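Local coordinates for protein N-acetylglucosamine 2-epimerase (Xylella fastidiosa, PDB 3GT5) that probably acts as a sugar epimerase or isomerase of the N-acylglucosamine 2-epimerase family, at residues Phe21-Arg25 with Phe37-Gly41; Phe309-Glu314 with Lys374-Thr379; Val58-Ala62 with Tyr73-Val77; Thr47-Val52 with Tyr96-Asp102. All coordinates share one frame; numbering follows the deposited sequence.

Overall arrangement
Contact 2 lies deepest, its centre about 7 Å from that of the chain, where the first turns of two helices meet; contacts 1, 3 and 4 are centred about 17 to 20 Å out. Contact 3 is buried helix-on-helix packing without a hydrogen bond between its segments, contact 4 a strand pairing rich in backbone bonds, and contact 1, only partly buried, sets aromatic rings and an arginine against a turn. Contacts 3 and 4 share helix 51-68, contact 3 nested in the loop that contact 4 closes. Hydrogen bonds join contact 1 to contact 2 (Tyr22 to Asp376) and contact 3 (His23 to Tyr61), and contact 2 to contact 3 (Thr375 to Asn60).

Contact 1: Phe21-Arg25 with Phe37-Gly41; sequences FYHPR and FRDDG
Phe21, in the last turn of helix 8-22, sets its ring edge against the type I beta turn Arg38-Gly41, which lies between strands 36-37 and 43-45. Its CE1 is 3.4 Å from Asp39 O and its CZ 3.5 Å from Arg38 O, so the weakly positive ring hydrogens meet carbonyl oxygens, a suitable use of an aromatic rim. With CG anti to the backbone N (chi1 174°), the ring extends over to the turn. Tyr22 contributes a T-shaped pair, its edge toward the face of Phe37 with the planes at 85°, while its hydroxyl is hydrogen-bonded to Asp376 and Ser370. Gly41 leaves room for Arg25: the guanidinium lays one face on the glycine, with CA 3.4 Å above its plane. Arg25 NH2 bonds only weakly to Asp40 O, at 3.1 Å. Further out, Asp39 OD2 forms a salt bridge with Lys364 and Asp39 O accepts from Lys369, which tether the turn from outside. What positions the arginine lies within its own segment: the side chain folds back on the helix end, where Arg25 NH1 gives a bond of 2.7 Å at 166° to a lone pair of Phe21 O, in the carbonyl plane.

Contact 2: Phe309-Glu314 with Lys374-Thr379; sequences FWVQAE and KTDYHT
Phe309 and Trp310 both place CG between the backbone N and the carbonyl carbon (chi1 75° and 70°), a torsion tolerable in the opening turn of helix 309-326, which sets the Phe309 ring against Lys374 and beside His378, and Trp310 CB over the His378 ring. The phenyl ring is sandwiched: Lys374 CE lies over its centre, 3.6 Å above the plane, in a CH-pi contact, and Trp310 CB covers the opposite face, while Thr379 CG2 meets the rim 3.6 Å from Phe309 CD1. A lysine suits this place because its methylene chain can cover an aromatic face before the amine turns aside. Lys374 bends at its last torsion, so that NZ reaches Asp376 OD2 at 2.7 Å in a salt bridge and also bonds Trp354 O and Ser370 OG; Asp376 OD1 takes the hydroxyl of Thr379. The imidazole of His378 is held between Trp310 CB, 3.4 Å from its CG, and Tyr377 CE2 opposite; the indole runs alongside with little ring overlap. At the ring edge His378 ND1 donates to Glu314 OE2 over 2.8 Å at 167°, on the carboxylate's anti side, the planes nearly perpendicular. A water joins OE2 to His378 O, and Lys255 salt-bridges Glu314 OE1. This buried His-carboxylate bond fixes the imidazole's rotation, NE2 turned from the carboxylate, consistent with a role near the sugar-binding cleft of the family's barrel.

Contact 3: Val58-Ala62 with Tyr73-Val77; sequences VFNYA and YLDAV
Tyr61 lies flat against Ala76, whose CB sits 3.4 Å from the centroid of the phenol ring and only 7° off its normal, a CH-pi contact over the face. The two belong to an antiparallel helical hairpin, helices 51-68 and 71-88 joined by a short turn, in a protein whose family is built as an (alpha/alpha)6 barrel. The segment axes approach to 8.3 Å at 154°. Alanine suits its place because a lone methyl group lets a whole ring lie close against the neighbouring helix. The Tyr61 ring is brought there with CG anti to the carbonyl carbon, beside the backbone N. At the rim of that ring stands Tyr73, its CD1 3.7 Å from Tyr61 CD1; the planes are inclined at 61°, so this is neither a stack nor a T-shaped pair. His23 contacts both tyrosines: its ND1 is hydrogen-bonded to Tyr61 OH and its ring meets that of Tyr73 edge-to-face. One turn after Tyr73, beta-branched Val77 packs against the first helix, its CG1 4.4 Å from Val58 CG1. Beyond the pair, helix 112-127 packs against the hairpin, Ala121 touching Val58 and Cys124 touching Ala62. Val77 CG2 lies 3.8 Å from Ala62 CB, and closer still to the backbone, 3.3 Å from Ala62 N, whose hydrogen bond runs along its own helix to Val58 O.

Contact 4: Thr47-Val52 with Tyr96-Asp102; sequences THRHLV and YAWTLCD
Arg49 and Leu100 form the hydrogen-bonded pair of a short antiparallel ladder, Arg49 N giving to Leu100 O over 2.9 Å and Leu100 N returning a bond of 2.8 Å to Arg49 O. Non-hydrogen-bonded pairs flank them, His48 with Cys101 and His50 with Thr99. Backbone bonds run on past the strand ends: Asp102 N donates to Thr47 O at 3.2 Å, and Leu51 N, already in helix 51-68, to Trp98 O at 2.8 Å. His50 is the N-cap of that helix. Its CG, anti to the backbone N (chi1 -160°), sends the imidazole back so that ND1 accepts Val52 N at 3.0 Å in the ring plane, satisfying a first-turn amide; the ring edge meets the face of Trp98, His50 CE1 3.4 Å from Trp98 CZ2. His48 uses ND1 for Tyr36 OH and NE2 for Glu106, which also bonds Thr99 OG1. Asp28 meets the charge of buried Arg49, and the carbonyls of Gly31 and Ala46 take further N-H groups. Strand 48-50 is an edge strand of its sheet; strand 99-101 pairs onward with 104-111 through a classic bulge, Trp98 and Thr99 facing Asp107, while Leu100 rests on helix 71-88 and Val52 on helix 112-127.

Contact 1: Phe21-Arg25 with Phe37-Gly41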
# COMPACT_ATOMS: atom_id res chain seq x y z
N PHE A 21 -17.10 -9.65 -1.38
CA PHE A 21 -17.19 -9.34 0.05
C PHE A 21 -17.62 -7.88 0.28
O PHE A 21 -18.51 -7.57 1.10
CB PHE A 21 -15.83 -9.59 0.77
CG PHE A 21 -15.82 -9.17 2.19
CD1 PHE A 21 -16.38 -9.99 3.15
CD2 PHE A 21 -15.34 -7.95 2.58
CE1 PHE A 21 -16.39 -9.61 4.45
CE2 PHE A 21 -15.37 -7.56 3.91
CZ PHE A 21 -15.89 -8.40 4.84
N TYR A 22 -16.97 -6.95 -0.42
CA TYR A 22 -17.15 -5.52 -0.15
C TYR A 22 -18.35 -4.92 -0.90
O TYR A 22 -18.96 -4.00 -0.44
CB TYR A 22 -15.91 -4.74 -0.58
CG TYR A 22 -14.74 -4.92 0.33
CD1 TYR A 22 -13.68 -5.75 -0.03
CD2 TYR A 22 -14.71 -4.30 1.59
CE1 TYR A 22 -12.61 -5.98 0.83
CE2 TYR A 22 -13.59 -4.48 2.46
CZ TYR A 22 -12.57 -5.32 2.07
OH TYR A 22 -11.48 -5.51 2.89
N HIS A 23 -18.61 -5.43 -2.09
CA HIS A 23 -19.60 -4.83 -2.97
C HIS A 23 -20.93 -5.60 -2.90
O HIS A 23 -20.92 -6.82 -3.05
CB HIS A 23 -19.11 -4.82 -4.43
CG HIS A 23 -20.03 -4.06 -5.33
ND1 HIS A 23 -20.14 -2.69 -5.25
CD2 HIS A 23 -20.94 -4.47 -6.25
CE1 HIS A 23 -21.08 -2.28 -6.09
NE2 HIS A 23 -21.58 -3.34 -6.70
N PRO A 24 -22.06 -4.89 -2.68
CA PRO A 24 -22.21 -3.44 -2.55
C PRO A 24 -22.32 -2.92 -1.09
O PRO A 24 -22.61 -1.75 -0.86
CB PRO A 24 -23.52 -3.20 -3.29
CG PRO A 24 -24.37 -4.36 -2.80
CD PRO A 24 -23.38 -5.55 -2.81
N ARG A 25 -22.04 -3.78 -0.12
CA ARG A 25 -22.26 -3.42 1.28
C ARG A 25 -21.39 -2.27 1.81
O ARG A 25 -21.78 -1.59 2.77
CB ARG A 25 -22.09 -4.65 2.17
CG ARG A 25 -23.26 -5.61 2.05
CD ARG A 25 -23.03 -6.91 2.81
NE ARG A 25 -21.75 -7.53 2.47
CZ ARG A 25 -21.30 -8.65 3.01
NH1 ARG A 25 -20.11 -9.15 2.64
NH2 ARG A 25 -22.05 -9.30 3.88
N PHE A 37 -15.44 -3.39 8.92
CA PHE A 37 -16.18 -4.60 8.59
C PHE A 37 -15.75 -5.80 9.41
O PHE A 37 -14.54 -6.09 9.59
CB PHE A 37 -15.99 -5.02 7.13
CG PHE A 37 -16.30 -3.94 6.11
CD1 PHE A 37 -17.47 -3.98 5.38
CD2 PHE A 37 -15.41 -2.90 5.86
CE1 PHE A 37 -17.75 -3.01 4.45
CE2 PHE A 37 -15.70 -1.93 4.92
CZ PHE A 37 -16.87 -1.97 4.23
N ARG A 38 -16.75 -6.54 9.91
CA ARG A 38 -16.51 -7.84 10.49
C ARG A 38 -16.28 -8.94 9.45
O ARG A 38 -16.49 -8.72 8.25
CB ARG A 38 -17.71 -8.28 11.36
CG ARG A 38 -18.00 -7.37 12.52
CD ARG A 38 -19.09 -7.97 13.44
NE ARG A 38 -19.40 -7.02 14.50
CZ ARG A 38 -20.37 -6.10 14.47
NH1 ARG A 38 -21.19 -5.97 13.42
NH2 ARG A 38 -20.53 -5.29 15.51
N ASP A 39 -15.87 -10.12 9.91
CA ASP A 39 -15.59 -11.24 9.02
C ASP A 39 -16.75 -11.53 8.09
O ASP A 39 -16.54 -11.89 6.95
CB ASP A 39 -15.28 -12.52 9.80
CG ASP A 39 -13.88 -12.54 10.44
OD1 ASP A 39 -12.99 -11.76 10.05
OD2 ASP A 39 -13.64 -13.39 11.33
N ASP A 40 -17.97 -11.40 8.60
CA ASP A 40 -19.16 -11.74 7.81
C ASP A 40 -19.67 -10.59 6.98
O ASP A 40 -20.71 -10.70 6.34
CB ASP A 40 -20.27 -12.31 8.70
CG ASP A 40 -20.76 -11.30 9.75
OD1 ASP A 40 -20.46 -10.08 9.69
OD2 ASP A 40 -21.48 -11.75 10.66
N GLY A 41 -18.95 -9.47 6.99
CA GLY A 41 -19.32 -8.32 6.16
C GLY A 41 -20.16 -7.27 6.84
O GLY A 41 -20.38 -6.21 6.27

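Contact 2: Phe309-Glu314 with Lys374-Thr379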
# COMPACT_ATOMS: atom_id res chain seq x y z
N PHE A 309 -1.78 -9.80 6.60
CA PHE A 309 -2.25 -10.02 5.23
C PHE A 309 -1.33 -9.37 4.19
O PHE A 309 -0.87 -10.02 3.26
CB PHE A 309 -3.71 -9.54 5.08
CG PHE A 309 -3.91 -8.04 4.99
CD1 PHE A 309 -4.36 -7.45 3.82
CD2 PHE A 309 -3.71 -7.21 6.12
CE1 PHE A 309 -4.55 -6.08 3.74
CE2 PHE A 309 -3.86 -5.84 6.02
CZ PHE A 309 -4.31 -5.28 4.83
N TRP A 310 -1.04 -8.09 4.41
CA TRP A 310 -0.38 -7.27 3.39
C TRP A 310 1.07 -7.66 3.20
O TRP A 310 1.65 -7.56 2.10
CB TRP A 310 -0.53 -5.79 3.71
CG TRP A 310 0.27 -5.29 4.92
CD1 TRP A 310 -0.19 -5.13 6.18
CD2 TRP A 310 1.64 -4.87 4.93
NE1 TRP A 310 0.82 -4.65 6.99
CE2 TRP A 310 1.94 -4.44 6.24
CE3 TRP A 310 2.63 -4.80 3.94
CZ2 TRP A 310 3.18 -3.95 6.61
CZ3 TRP A 310 3.90 -4.33 4.31
CH2 TRP A 310 4.16 -3.91 5.64
N VAL A 311 1.71 -8.15 4.27
CA VAL A 311 3.08 -8.70 4.17
C VAL A 311 3.20 -9.89 3.21
O VAL A 311 4.10 -9.96 2.38
CB VAL A 311 3.61 -9.05 5.60
CG1 VAL A 311 5.02 -9.59 5.55
CG2 VAL A 311 3.54 -7.74 6.47
N GLN A 312 2.25 -10.80 3.30
CA GLN A 312 2.25 -11.93 2.41
C GLN A 312 1.96 -11.48 0.97
O GLN A 312 2.59 -11.95 0.05
CB GLN A 312 1.22 -12.96 2.87
CG GLN A 312 1.05 -13.17 4.37
CD GLN A 312 2.34 -13.39 5.15
OE1 GLN A 312 3.21 -14.15 4.76
NE2 GLN A 312 2.42 -12.75 6.32
N ALA A 313 1.00 -10.57 0.82
CA ALA A 313 0.52 -10.11 -0.51
C ALA A 313 1.65 -9.35 -1.27
O ALA A 313 1.89 -9.58 -2.43
CB ALA A 313 -0.74 -9.23 -0.31
N GLU A 314 2.29 -8.42 -0.60
CA GLU A 314 3.32 -7.59 -1.25
C GLU A 314 4.49 -8.49 -1.66
O GLU A 314 5.13 -8.29 -2.71
CB GLU A 314 3.82 -6.47 -0.32
CG GLU A 314 2.79 -5.37 -0.07
CD GLU A 314 2.39 -4.58 -1.33
OE1 GLU A 314 3.21 -4.45 -2.29
OE2 GLU A 314 1.25 -4.08 -1.39
N LYS A 374 -7.93 -0.82 6.03
CA LYS A 374 -7.90 -2.07 5.22
C LYS A 374 -9.09 -2.15 4.29
O LYS A 374 -10.22 -2.11 4.74
CB LYS A 374 -7.86 -3.31 6.11
CG LYS A 374 -8.05 -4.61 5.38
CD LYS A 374 -7.56 -5.82 6.21
CE LYS A 374 -7.69 -7.14 5.53
NZ LYS A 374 -9.10 -7.49 5.14
N THR A 375 -8.81 -2.28 3.00
CA THR A 375 -9.83 -2.45 2.00
C THR A 375 -9.50 -3.61 1.11
O THR A 375 -10.18 -3.84 0.12
CB THR A 375 -10.04 -1.18 1.12
OG1 THR A 375 -8.94 -1.07 0.21
CG2 THR A 375 -10.16 0.03 1.98
N ASP A 376 -8.48 -4.39 1.47
CA ASP A 376 -7.87 -5.38 0.56
C ASP A 376 -7.31 -4.78 -0.75
O ASP A 376 -7.15 -5.47 -1.76
CB ASP A 376 -8.85 -6.56 0.31
CG ASP A 376 -8.90 -7.51 1.50
OD1 ASP A 376 -8.20 -8.55 1.47
OD2 ASP A 376 -9.60 -7.20 2.47
N TYR A 377 -7.04 -3.48 -0.72
CA TYR A 377 -6.16 -2.84 -1.71
C TYR A 377 -4.85 -3.60 -1.84
O TYR A 377 -4.39 -3.85 -2.95
CB TYR A 377 -5.97 -1.32 -1.36
CG TYR A 377 -4.53 -0.82 -1.50
CD1 TYR A 377 -4.04 -0.27 -2.70
CD2 TYR A 377 -3.68 -0.90 -0.45
CE1 TYR A 377 -2.72 0.21 -2.80
CE2 TYR A 377 -2.38 -0.46 -0.52
CZ TYR A 377 -1.89 0.08 -1.68
OH TYR A 377 -0.58 0.49 -1.65
N HIS A 378 -4.24 -4.05 -0.73
CA HIS A 378 -2.99 -4.76 -0.84
C HIS A 378 -3.15 -6.13 -1.50
O HIS A 378 -2.26 -6.53 -2.26
CB HIS A 378 -2.33 -5.03 0.52
CG HIS A 378 -1.66 -3.86 1.14
ND1 HIS A 378 -0.43 -3.41 0.74
CD2 HIS A 378 -2.03 -3.08 2.19
CE1 HIS A 378 -0.05 -2.41 1.52
NE2 HIS A 378 -1.01 -2.18 2.40
N THR A 379 -4.24 -6.86 -1.21
CA THR A 379 -4.35 -8.22 -1.72
C THR A 379 -4.83 -8.24 -3.18
O THR A 379 -4.26 -8.93 -4.03
CB THR A 379 -5.23 -9.06 -0.80
OG1 THR A 379 -6.56 -8.52 -0.78
CG2 THR A 379 -4.65 -9.01 0.58
O HOH W 1 0.13 -5.20 -3.30

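Contact 3: Val58-Ala62 with Tyr73-Val77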
# COMPACT_ATOMS: atom_id res chain seq x y z
N VAL A 58 -11.41 3.75 -3.65
CA VAL A 58 -11.38 4.24 -5.04
C VAL A 58 -10.45 3.38 -5.90
O VAL A 58 -10.80 2.99 -7.00
CB VAL A 58 -10.93 5.70 -5.09
CG1 VAL A 58 -10.61 6.18 -6.54
CG2 VAL A 58 -11.97 6.58 -4.48
N PHE A 59 -9.27 3.05 -5.39
CA PHE A 59 -8.37 2.11 -6.08
C PHE A 59 -9.07 0.75 -6.35
O PHE A 59 -9.01 0.26 -7.48
CB PHE A 59 -7.04 1.94 -5.28
CG PHE A 59 -6.15 0.86 -5.77
CD1 PHE A 59 -5.06 1.16 -6.57
CD2 PHE A 59 -6.35 -0.47 -5.38
CE1 PHE A 59 -4.19 0.17 -7.01
CE2 PHE A 59 -5.48 -1.50 -5.84
CZ PHE A 59 -4.40 -1.16 -6.64
N ASN A 60 -9.66 0.14 -5.31
CA ASN A 60 -10.33 -1.18 -5.37
C ASN A 60 -11.25 -1.16 -6.60
O ASN A 60 -11.22 -2.04 -7.45
CB ASN A 60 -11.30 -1.40 -4.19
CG ASN A 60 -10.65 -1.86 -2.89
OD1 ASN A 60 -9.43 -1.83 -2.71
ND2 ASN A 60 -11.53 -2.34 -1.95
N TYR A 61 -12.09 -0.15 -6.65
CA TYR A 61 -13.15 -0.17 -7.66
C TYR A 61 -12.62 0.22 -9.02
O TYR A 61 -13.08 -0.33 -10.05
CB TYR A 61 -14.26 0.76 -7.23
CG TYR A 61 -15.29 0.17 -6.26
CD1 TYR A 61 -16.23 -0.73 -6.71
CD2 TYR A 61 -15.34 0.57 -4.93
CE1 TYR A 61 -17.16 -1.27 -5.87
CE2 TYR A 61 -16.29 0.07 -4.07
CZ TYR A 61 -17.20 -0.88 -4.56
OH TYR A 61 -18.21 -1.38 -3.76
N ALA A 62 -11.66 1.16 -9.08
CA ALA A 62 -11.04 1.52 -10.37
C ALA A 62 -10.32 0.37 -11.01
O ALA A 62 -10.52 0.12 -12.17
CB ALA A 62 -10.11 2.71 -10.24
N TYR A 73 -19.03 -0.62 -10.80
CA TYR A 73 -17.70 -0.31 -10.25
C TYR A 73 -17.26 1.08 -10.66
O TYR A 73 -16.69 1.82 -9.84
CB TYR A 73 -16.67 -1.32 -10.68
CG TYR A 73 -16.88 -2.74 -10.15
CD1 TYR A 73 -17.77 -3.02 -9.13
CD2 TYR A 73 -16.13 -3.77 -10.66
CE1 TYR A 73 -17.93 -4.35 -8.66
CE2 TYR A 73 -16.26 -5.08 -10.18
CZ TYR A 73 -17.16 -5.36 -9.20
OH TYR A 73 -17.27 -6.66 -8.77
N LEU A 74 -17.53 1.45 -11.92
CA LEU A 74 -17.28 2.85 -12.37
C LEU A 74 -18.09 3.86 -11.58
O LEU A 74 -17.58 4.89 -11.17
CB LEU A 74 -17.51 3.00 -13.89
CG LEU A 74 -17.15 4.35 -14.58
CD1 LEU A 74 -15.70 4.70 -14.38
CD2 LEU A 74 -17.48 4.28 -16.05
N ASP A 75 -19.37 3.58 -11.32
CA ASP A 75 -20.20 4.42 -10.47
C ASP A 75 -19.63 4.62 -9.06
O ASP A 75 -19.71 5.75 -8.49
CB ASP A 75 -21.60 3.83 -10.31
CG ASP A 75 -22.40 3.87 -11.59
OD1 ASP A 75 -22.02 4.63 -12.51
OD2 ASP A 75 -23.43 3.16 -11.67
N ALA A 76 -19.07 3.54 -8.51
CA ALA A 76 -18.48 3.57 -7.17
C ALA A 76 -17.20 4.40 -7.16
O ALA A 76 -16.94 5.06 -6.15
CB ALA A 76 -18.20 2.15 -6.63
N VAL A 77 -16.41 4.37 -8.23
CA VAL A 77 -15.21 5.26 -8.36
C VAL A 77 -15.64 6.73 -8.23
O VAL A 77 -15.04 7.51 -7.44
CB VAL A 77 -14.44 5.03 -9.70
CG1 VAL A 77 -13.36 6.13 -9.96
CG2 VAL A 77 -13.79 3.65 -9.73

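Contact 4: Thr47-Val52 with Tyr96-Asp102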
# COMPACT_ATOMS: atom_id res chain seq x y z
N THR A 47 -19.94 5.35 11.43
CA THR A 47 -19.76 6.78 11.50
C THR A 47 -18.29 7.27 11.36
O THR A 47 -18.05 8.39 10.89
CB THR A 47 -20.35 7.32 12.82
OG1 THR A 47 -20.30 8.75 12.81
CG2 THR A 47 -19.64 6.81 14.01
N HIS A 48 -17.33 6.48 11.81
CA HIS A 48 -15.93 6.91 11.78
C HIS A 48 -15.36 6.61 10.39
O HIS A 48 -15.53 5.48 9.89
CB HIS A 48 -15.09 6.21 12.83
CG HIS A 48 -13.78 6.90 13.08
ND1 HIS A 48 -12.58 6.48 12.55
CD2 HIS A 48 -13.50 8.02 13.79
CE1 HIS A 48 -11.62 7.32 12.91
NE2 HIS A 48 -12.16 8.26 13.66
N ARG A 49 -14.70 7.60 9.78
CA ARG A 49 -14.09 7.44 8.45
C ARG A 49 -12.62 7.90 8.44
O ARG A 49 -12.21 8.84 9.14
CB ARG A 49 -14.89 8.21 7.38
CG ARG A 49 -16.38 7.82 7.26
CD ARG A 49 -16.61 6.40 6.72
NE ARG A 49 -18.03 6.09 6.92
CZ ARG A 49 -19.02 6.42 6.09
NH1 ARG A 49 -18.82 7.07 4.95
NH2 ARG A 49 -20.28 6.13 6.44
N HIS A 50 -11.83 7.18 7.64
CA HIS A 50 -10.42 7.38 7.56
C HIS A 50 -10.01 7.66 6.12
O HIS A 50 -10.41 6.93 5.18
CB HIS A 50 -9.67 6.13 8.05
CG HIS A 50 -8.25 6.40 8.44
ND1 HIS A 50 -7.27 6.79 7.53
CD2 HIS A 50 -7.66 6.41 9.66
CE1 HIS A 50 -6.12 6.94 8.18
NE2 HIS A 50 -6.33 6.74 9.47
N LEU A 51 -9.16 8.66 5.96
CA LEU A 51 -8.70 9.03 4.62
C LEU A 51 -8.08 7.86 3.88
O LEU A 51 -8.30 7.75 2.68
CB LEU A 51 -7.69 10.19 4.69
CG LEU A 51 -7.17 10.74 3.38
CD1 LEU A 51 -8.29 11.36 2.52
CD2 LEU A 51 -6.05 11.76 3.71
N VAL A 52 -7.32 7.01 4.55
CA VAL A 52 -6.64 5.87 3.89
C VAL A 52 -7.70 4.89 3.32
O VAL A 52 -7.52 4.38 2.22
CB VAL A 52 -5.54 5.18 4.82
CG1 VAL A 52 -4.95 3.88 4.16
CG2 VAL A 52 -4.38 6.19 5.12
N TYR A 96 -6.33 17.60 3.55
CA TYR A 96 -7.37 16.58 3.59
C TYR A 96 -7.51 16.09 4.99
O TYR A 96 -6.50 15.74 5.59
CB TYR A 96 -7.02 15.39 2.67
CG TYR A 96 -7.09 15.72 1.22
CD1 TYR A 96 -8.22 15.40 0.46
CD2 TYR A 96 -6.00 16.33 0.56
CE1 TYR A 96 -8.29 15.70 -0.87
CE2 TYR A 96 -6.06 16.64 -0.75
CZ TYR A 96 -7.20 16.34 -1.49
OH TYR A 96 -7.25 16.66 -2.83
N ALA A 97 -8.73 15.99 5.48
CA ALA A 97 -8.98 15.45 6.82
C ALA A 97 -8.47 14.01 6.88
O ALA A 97 -8.82 13.20 6.02
CB ALA A 97 -10.46 15.51 7.17
N TRP A 98 -7.68 13.71 7.91
CA TRP A 98 -7.19 12.35 8.17
C TRP A 98 -8.31 11.42 8.63
O TRP A 98 -8.45 10.29 8.15
CB TRP A 98 -6.05 12.45 9.21
CG TRP A 98 -5.28 11.21 9.51
CD1 TRP A 98 -5.12 10.63 10.74
CD2 TRP A 98 -4.50 10.40 8.60
NE1 TRP A 98 -4.35 9.53 10.66
CE2 TRP A 98 -3.93 9.36 9.37
CE3 TRP A 98 -4.20 10.46 7.22
CZ2 TRP A 98 -3.10 8.39 8.80
CZ3 TRP A 98 -3.37 9.48 6.67
CH2 TRP A 98 -2.83 8.46 7.46
N THR A 99 -9.09 11.87 9.62
CA THR A 99 -10.26 11.12 10.08
C THR A 99 -11.48 12.06 10.26
O THR A 99 -11.36 13.27 10.52
CB THR A 99 -9.97 10.40 11.40
OG1 THR A 99 -9.58 11.38 12.35
CG2 THR A 99 -8.84 9.36 11.29
N LEU A 100 -12.66 11.48 10.06
CA LEU A 100 -13.93 12.18 10.16
C LEU A 100 -14.81 11.36 11.07
O LEU A 100 -14.67 10.14 11.18
CB LEU A 100 -14.61 12.32 8.81
CG LEU A 100 -13.88 12.99 7.65
CD1 LEU A 100 -14.39 12.51 6.29
CD2 LEU A 100 -14.01 14.49 7.76
N CYS A 101 -15.72 12.05 11.75
CA CYS A 101 -16.75 11.37 12.49
C CYS A 101 -18.06 12.09 12.18
O CYS A 101 -18.20 13.30 12.44
CB CYS A 101 -16.46 11.35 13.97
SG CYS A 101 -17.79 10.45 14.80
N ASP A 102 -18.98 11.35 11.57
CA ASP A 102 -20.23 11.89 11.00
C ASP A 102 -20.03 13.12 10.10
O ASP A 102 -20.75 14.10 10.21
CB ASP A 102 -21.23 12.17 12.13
CG ASP A 102 -22.64 11.62 11.83
OD1 ASP A 102 -22.81 10.91 10.81
OD2 ASP A 102 -23.57 11.92 12.61